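Local coordinates for uncharacterized conserved protein (Staphylococcus epidermidis, PDB 3FRM) that is of unknown function but carries a GNAT-type acetyltransferase domain, so it probably belongs to the acetyltransferase superfamily, at residues S69-S73 with I249-I254. Residues are numbered along the deposited sequence; the frame is centred on the assembly and turned at random.
Sequences SYHLS and ILKENI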
# COMPACT_ATOMS: atom_id res chain seq x y z
N SER A 69 -23.27 -12.85 -15.79
CA SER A 69 -22.21 -12.42 -14.90
C SER A 69 -21.81 -13.66 -14.08
O SER A 69 -22.68 -14.46 -13.69
CB SER A 69 -22.79 -11.39 -13.94
OG SER A 69 -22.74 -10.05 -14.46
N TYR A 70 -20.53 -13.87 -13.80
CA TYR A 70 -20.14 -15.15 -13.17
C TYR A 70 -19.40 -14.99 -11.86
O TYR A 70 -18.90 -15.99 -11.32
CB TYR A 70 -19.35 -16.04 -14.14
CG TYR A 70 -20.08 -16.26 -15.45
CD1 TYR A 70 -21.26 -17.01 -15.49
CD2 TYR A 70 -19.57 -15.72 -16.64
CE1 TYR A 70 -21.93 -17.21 -16.67
CE2 TYR A 70 -20.22 -15.92 -17.83
CZ TYR A 70 -21.40 -16.66 -17.84
OH TYR A 70 -22.05 -16.82 -19.01
N HIS A 71 -19.37 -13.77 -11.32
CA HIS A 71 -18.65 -13.51 -10.11
C HIS A 71 -19.64 -13.12 -9.01
O HIS A 71 -20.84 -12.99 -9.25
CB HIS A 71 -17.73 -12.35 -10.39
CG HIS A 71 -18.47 -11.07 -10.60
ND1 HIS A 71 -19.02 -10.73 -11.82
CD2 HIS A 71 -18.80 -10.08 -9.73
CE1 HIS A 71 -19.62 -9.56 -11.70
NE2 HIS A 71 -19.51 -9.14 -10.44
N LEU A 72 -19.12 -12.86 -7.80
CA LEU A 72 -19.92 -12.38 -6.71
C LEU A 72 -19.13 -11.29 -5.98
O LEU A 72 -17.93 -11.42 -5.80
CB LEU A 72 -20.22 -13.52 -5.72
CG LEU A 72 -21.05 -14.73 -6.05
CD1 LEU A 72 -21.40 -15.44 -4.71
CD2 LEU A 72 -22.31 -14.31 -6.76
N SER A 73 -19.80 -10.23 -5.53
CA SER A 73 -19.09 -9.21 -4.83
C SER A 73 -19.93 -8.28 -3.93
O SER A 73 -21.05 -7.96 -4.25
CB SER A 73 -18.24 -8.44 -5.82
OG SER A 73 -19.02 -7.61 -6.60
N ILE A 249 -15.36 -7.77 -0.77
CA ILE A 249 -14.99 -9.13 -1.08
C ILE A 249 -15.36 -9.44 -2.49
O ILE A 249 -16.33 -8.87 -2.99
CB ILE A 249 -15.67 -10.10 -0.10
CG1 ILE A 249 -17.18 -9.97 -0.15
CG2 ILE A 249 -15.22 -9.77 1.34
CD1 ILE A 249 -17.87 -11.18 0.51
N LEU A 250 -14.65 -10.39 -3.10
CA LEU A 250 -14.79 -10.76 -4.50
C LEU A 250 -14.51 -12.24 -4.65
O LEU A 250 -13.51 -12.74 -4.13
CB LEU A 250 -13.78 -9.96 -5.37
CG LEU A 250 -13.67 -10.28 -6.89
CD1 LEU A 250 -15.03 -10.11 -7.58
CD2 LEU A 250 -12.66 -9.33 -7.56
N LYS A 251 -15.41 -12.93 -5.35
CA LYS A 251 -15.19 -14.29 -5.83
C LYS A 251 -15.35 -14.24 -7.33
O LYS A 251 -16.42 -13.94 -7.83
CB LYS A 251 -16.22 -15.26 -5.27
CG LYS A 251 -15.88 -16.72 -5.56
CD LYS A 251 -16.89 -17.63 -4.87
CE LYS A 251 -16.60 -19.10 -5.09
NZ LYS A 251 -17.34 -19.94 -4.09
N GLU A 252 -14.27 -14.51 -8.05
CA GLU A 252 -14.25 -14.32 -9.49
C GLU A 252 -15.10 -15.34 -10.23
O GLU A 252 -15.54 -15.06 -11.34
CB GLU A 252 -12.82 -14.32 -9.98
CG GLU A 252 -12.02 -13.10 -9.48
CD GLU A 252 -10.53 -13.12 -9.88
OE1 GLU A 252 -9.72 -12.49 -9.14
OE2 GLU A 252 -10.15 -13.72 -10.92
N ASN A 253 -15.40 -16.47 -9.60
CA ASN A 253 -16.25 -17.50 -10.23
C ASN A 253 -17.27 -18.17 -9.33
O ASN A 253 -16.89 -18.89 -8.39
CB ASN A 253 -15.40 -18.58 -10.90
CG ASN A 253 -14.51 -18.01 -11.98
OD1 ASN A 253 -14.94 -17.66 -13.10
ND2 ASN A 253 -13.25 -17.85 -11.63
N ILE A 254 -18.56 -17.99 -9.64
CA ILE A 254 -19.62 -18.68 -8.89
C ILE A 254 -19.43 -20.21 -8.90
O ILE A 254 -19.15 -20.86 -9.95
CB ILE A 254 -21.02 -18.32 -9.39
CG1 ILE A 254 -21.21 -16.81 -9.35
CG2 ILE A 254 -22.08 -19.10 -8.59
CD1 ILE A 254 -22.55 -16.33 -9.83
OXT ILE A 254 -19.57 -20.82 -7.81
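Start at S69, which only brushes the C-terminal residue and whose OG bonds instead to the backbone O of P34. At Y70 the backbone does the work: its O accepts a short hydrogen bond from I254 N (2.6 Å) and a CA-H...O contact from N253 CA (3.2 Å), while the phenol leads away from the tail. H71 comes next, its CA 3.2 Å from K251 O and its ring passing L250 CD1, with NE2 bonded to N40 O. Regular pairing begins at L72, which forms the antiparallel hydrogen-bonded pair with K251: L72 N to K251 O is 2.9 Å and K251 N to L72 O 3.0 Å. The tail runs on past H71 to Y70, and the I254 side chain reaches over so that its CD1 lies 3.7 Å from L72 CD2. S73 and L250 make the following non-hydrogen-bonded pair, with S73 CA 3.3 Å from I249 O, and S73 OG turns to T41 OG1. Strand 72-75 thus sits between 41-44 and the last strand, 241-251, in a mixed sheet consistent with a GNAT-like fold. All three hydrogen bonds across the contact run between main-chain atoms, so the pairing depends little on side-chain identity.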